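Local coordinates for replication initiator A family protein (Staphylococcus aureus CA-347, PDB 4PT7) that probably initiates replication of staphylococcal multiresistance plasmids by assembling on the plasmid origin, its N-terminal region belonging to the helix-turn-helix group of DNA-binding folds, at residues 94-99 with 107-112. Numbering follows the deposited sequence.
Sequences LLIQKR and ILYLMK
Two donors grip Ile107 O, which takes a nearly straight hydrogen bond from Lys98 N (2.8 Å, 175° at the hydrogen) in its carbonyl plane and a weaker CA-H...O contact from Gln97 CA at 3.5 Å. Tyr109 O is held the same way by Ile96 N and Leu95 CA, and Ile96 O by Tyr109 N and Leu108 CA. At the open end the pattern loosens: Met111 N still reaches Leu94 O, but from 51° out of the carbonyl plane, as both residues lie beyond the regular strands. Strands 95-98 and 107-110 thus form an antiparallel beta hairpin following helix 79-91, consistent with the wing of a winged helix-turn-helix domain. On the face of Leu95, Gln97, Leu108 and Leu110, branched apolar leucines suit a side turned to the helices, Leu95 and Leu108 being buried. Leu95, its CG anti to the backbone N (chi1 -178°), brings CD1 over the backbone of the opposite strand, 3.5 Å from Tyr109 O and 4.1 Å from Leu108 CB, while Leu110 packs on Tyr40, Leu43 and Arg44 of helix 34-52. Gln97 lies alongside Leu108, pointing the same way, with its CG against CD1; its extended chain carries the amide to helix 79-91, where NE2 donates to Glu90. The face of Ile96, Lys98, Ile107 and Tyr109 is partly open: beta-branched isoleucines suit an extended strand, and amphipathic Tyr109 and Lys98 pack their carbon parts while their polar ends lead away. Ile96 and Tyr109 meet CB to CB at 3.8 Å, and Met111, bent at chi2 and chi3, crosses Ile96 obliquely so that SD rests 3.8 Å from CG1. Lys98 crosses Tyr109 obliquely, its CE methylene 4.1 Å from CE1. Past the hairpin, Lys112 forms a salt bridge with Glu10 of the second subunit.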
ATOM      1  N   LEU B  94      -0.608 -22.093   0.574  1.00 42.44           N
ATOM      2  CA  LEU B  94      -1.958 -21.550   0.730  1.00 40.10           C
ATOM      3  C   LEU B  94      -2.513 -21.036  -0.589  1.00 42.41           C
ATOM      4  O   LEU B  94      -3.694 -20.677  -0.679  1.00 40.42           O
ATOM      5  CB  LEU B  94      -1.963 -20.420   1.764  1.00 33.63           C
ATOM      6  CG  LEU B  94      -1.522 -20.854   3.163  1.00 41.29           C
ATOM      7  CD1 LEU B  94      -1.398 -19.645   4.088  1.00 30.03           C
ATOM      8  CD2 LEU B  94      -2.545 -21.860   3.702  1.00 35.43           C
ATOM      9  N   LEU B  95      -1.670 -21.018  -1.617  1.00 39.96           N
ATOM     10  CA  LEU B  95      -2.082 -20.520  -2.921  1.00 41.92           C
ATOM     11  C   LEU B  95      -1.360 -21.234  -4.047  1.00 44.11           C
ATOM     12  O   LEU B  95      -0.143 -21.418  -3.989  1.00 47.77           O
ATOM     13  CB  LEU B  95      -1.785 -19.019  -3.017  1.00 38.41           C
ATOM     14  CG  LEU B  95      -2.181 -18.298  -4.307  1.00 41.11           C
ATOM     15  CD1 LEU B  95      -3.691 -18.242  -4.397  1.00 41.64           C
ATOM     16  CD2 LEU B  95      -1.605 -16.886  -4.315  1.00 43.56           C
ATOM     17  N   ILE B  96      -2.115 -21.645  -5.062  1.00 45.39           N
ATOM     18  CA  ILE B  96      -1.546 -22.310  -6.228  1.00 49.55           C
ATOM     19  C   ILE B  96      -1.734 -21.353  -7.397  1.00 52.92           C
ATOM     20  O   ILE B  96      -2.822 -20.807  -7.593  1.00 50.38           O
ATOM     21  CB  ILE B  96      -2.267 -23.631  -6.564  1.00 52.41           C
ATOM     22  CG1 ILE B  96      -2.089 -24.637  -5.425  1.00 52.69           C
ATOM     23  CG2 ILE B  96      -1.718 -24.197  -7.878  1.00 46.60           C
ATOM     24  CD1 ILE B  96      -0.650 -24.956  -5.100  1.00 56.89           C
ATOM     25  N   GLN B  97      -0.677 -21.160  -8.176  1.00 59.22           N
ATOM     26  CA  GLN B  97      -0.734 -20.247  -9.310  1.00 63.67           C
ATOM     27  C   GLN B  97      -0.341 -20.919 -10.625  1.00 68.51           C
ATOM     28  O   GLN B  97       0.792 -21.378 -10.780  1.00 67.78           O
ATOM     29  CB  GLN B  97       0.184 -19.048  -9.037  1.00 65.35           C
ATOM     30  CG  GLN B  97       0.026 -17.889 -10.011  1.00 71.71           C
ATOM     31  CD  GLN B  97       0.820 -16.655  -9.599  1.00 73.03           C
ATOM     32  OE1 GLN B  97       0.702 -15.596 -10.217  1.00 74.89           O
ATOM     33  NE2 GLN B  97       1.634 -16.787  -8.553  1.00 69.05           N
ATOM     34  N   LYS B  98      -1.283 -20.985 -11.563  1.00 73.19           N
ATOM     35  CA  LYS B  98      -1.031 -21.575 -12.881  1.00 78.18           C
ATOM     36  C   LYS B  98      -1.015 -20.461 -13.928  1.00 82.60           C
ATOM     37  O   LYS B  98      -2.022 -19.781 -14.147  1.00 79.88           O
ATOM     38  CB  LYS B  98      -2.109 -22.604 -13.243  1.00 78.63           C
ATOM     39  CG  LYS B  98      -2.114 -23.854 -12.367  1.00 82.15           C
ATOM     40  CD  LYS B  98      -3.088 -24.905 -12.887  1.00 82.63           C
ATOM     41  CE  LYS B  98      -3.130 -26.134 -11.977  1.00 85.75           C
ATOM     42  NZ  LYS B  98      -1.795 -26.780 -11.820  1.00 85.79           N
ATOM     43  N   ARG B  99       0.135 -20.271 -14.567  1.00 87.91           N
ATOM     44  CA  ARG B  99       0.273 -19.233 -15.580  1.00 92.25           C
ATOM     45  C   ARG B  99      -0.258 -19.660 -16.942  1.00 95.43           C
ATOM     46  O   ARG B  99      -0.191 -20.836 -17.312  1.00 94.26           O
ATOM     47  CB  ARG B  99       1.738 -18.812 -15.708  1.00 90.92           C
ATOM     48  CG  ARG B  99       2.239 -17.975 -14.544  1.00 93.39           C
ATOM     49  CD  ARG B  99       3.623 -17.409 -14.825  1.00 93.20           C
ATOM     50  NE  ARG B  99       3.985 -16.355 -13.880  1.00 93.10           N
ATOM     51  CZ  ARG B  99       4.183 -16.544 -12.580  1.00 94.74           C
ATOM     52  NH1 ARG B  99       4.060 -17.757 -12.055  1.00 95.27           N
ATOM     53  NH2 ARG B  99       4.506 -15.519 -11.801  1.00 93.26           N
ATOM     54  N   ILE B 107      -4.290 -18.390 -13.401  1.00 62.26           N
ATOM     55  CA  ILE B 107      -5.304 -19.112 -12.651  1.00 56.72           C
ATOM     56  C   ILE B 107      -4.798 -19.269 -11.224  1.00 53.78           C
ATOM     57  O   ILE B 107      -3.734 -19.843 -11.007  1.00 50.90           O
ATOM     58  CB  ILE B 107      -5.543 -20.518 -13.231  1.00 58.01           C
ATOM     59  CG1 ILE B 107      -5.905 -20.417 -14.711  1.00 61.07           C
ATOM     60  CG2 ILE B 107      -6.666 -21.208 -12.476  1.00 53.11           C
ATOM     61  CD1 ILE B 107      -7.139 -19.587 -14.966  1.00 69.44           C
ATOM     62  N   LEU B 108      -5.551 -18.743 -10.262  1.00 50.26           N
ATOM     63  CA  LEU B 108      -5.178 -18.841  -8.851  1.00 46.46           C
ATOM     64  C   LEU B 108      -6.134 -19.750  -8.083  1.00 44.03           C
ATOM     65  O   LEU B 108      -7.361 -19.607  -8.171  1.00 41.45           O
ATOM     66  CB  LEU B 108      -5.168 -17.457  -8.182  1.00 46.39           C
ATOM     67  CG  LEU B 108      -3.933 -16.560  -8.336  1.00 53.73           C
ATOM     68  CD1 LEU B 108      -3.697 -16.267  -9.802  1.00 54.86           C
ATOM     69  CD2 LEU B 108      -4.139 -15.256  -7.564  1.00 49.85           C
ATOM     70  N   TYR B 109      -5.562 -20.685  -7.332  1.00 40.92           N
ATOM     71  CA  TYR B 109      -6.339 -21.608  -6.514  1.00 40.51           C
ATOM     72  C   TYR B 109      -6.011 -21.335  -5.057  1.00 41.87           C
ATOM     73  O   TYR B 109      -4.871 -21.543  -4.625  1.00 40.88           O
ATOM     74  CB  TYR B 109      -5.982 -23.071  -6.797  1.00 42.35           C
ATOM     75  CG  TYR B 109      -6.593 -23.657  -8.043  1.00 48.94           C
ATOM     76  CD1 TYR B 109      -5.900 -23.654  -9.248  1.00 47.87           C
ATOM     77  CD2 TYR B 109      -7.860 -24.246  -8.008  1.00 49.23           C
ATOM     78  CE1 TYR B 109      -6.453 -24.223 -10.396  1.00 51.98           C
ATOM     79  CE2 TYR B 109      -8.420 -24.816  -9.145  1.00 50.84           C
ATOM     80  CZ  TYR B 109      -7.711 -24.802 -10.335  1.00 52.12           C
ATOM     81  OH  TYR B 109      -8.261 -25.356 -11.468  1.00 49.53           O
ATOM     82  N   LEU B 110      -6.997 -20.862  -4.303  1.00 41.18           N
ATOM     83  CA  LEU B 110      -6.782 -20.616  -2.884  1.00 38.07           C
ATOM     84  C   LEU B 110      -6.844 -22.013  -2.270  1.00 38.24           C
ATOM     85  O   LEU B 110      -7.621 -22.851  -2.732  1.00 34.72           O
ATOM     86  CB  LEU B 110      -7.906 -19.762  -2.307  1.00 41.85           C
ATOM     87  CG  LEU B 110      -7.526 -18.617  -1.366  1.00 47.01           C
ATOM     88  CD1 LEU B 110      -8.613 -18.464  -0.308  1.00 39.91           C
ATOM     89  CD2 LEU B 110      -6.194 -18.876  -0.713  1.00 47.99           C
ATOM     90  N   MET B 111      -6.039 -22.260  -1.241  1.00 35.10           N
ATOM     91  CA  MET B 111      -6.003 -23.560  -0.584  1.00 36.21           C
ATOM     92  C   MET B 111      -6.295 -23.457   0.913  1.00 40.89           C
ATOM     93  O   MET B 111      -6.028 -22.437   1.544  1.00 42.31           O
ATOM     94  CB  MET B 111      -4.624 -24.188  -0.773  1.00 37.75           C
ATOM     95  CG  MET B 111      -4.148 -24.218  -2.211  1.00 43.13           C
ATOM     96  SD  MET B 111      -5.169 -25.243  -3.263  1.00 45.98           S
ATOM     97  CE  MET B 111      -4.572 -26.850  -2.754  1.00 42.51           C
ATOM     98  N   LYS B 112      -6.843 -24.526   1.477  1.00 42.20           N
ATOM     99  CA  LYS B 112      -7.146 -24.575   2.902  1.00 42.59           C
ATOM    100  C   LYS B 112      -5.848 -24.830   3.655  1.00 42.07           C
ATOM    101  O   LYS B 112      -4.946 -25.491   3.148  1.00 44.24           O
ATOM    102  CB  LYS B 112      -8.182 -25.680   3.185  1.00 41.34           C
ATOM    103  CG  LYS B 112      -9.562 -25.323   2.615  1.00 52.67           C
ATOM    104  CD  LYS B 112     -10.438 -26.534   2.311  1.00 58.67           C
ATOM    105  CE  LYS B 112     -10.903 -27.257   3.553  1.00 63.60           C
ATOM    106  NZ  LYS B 112     -11.781 -28.411   3.183  1.00 71.85           N
TER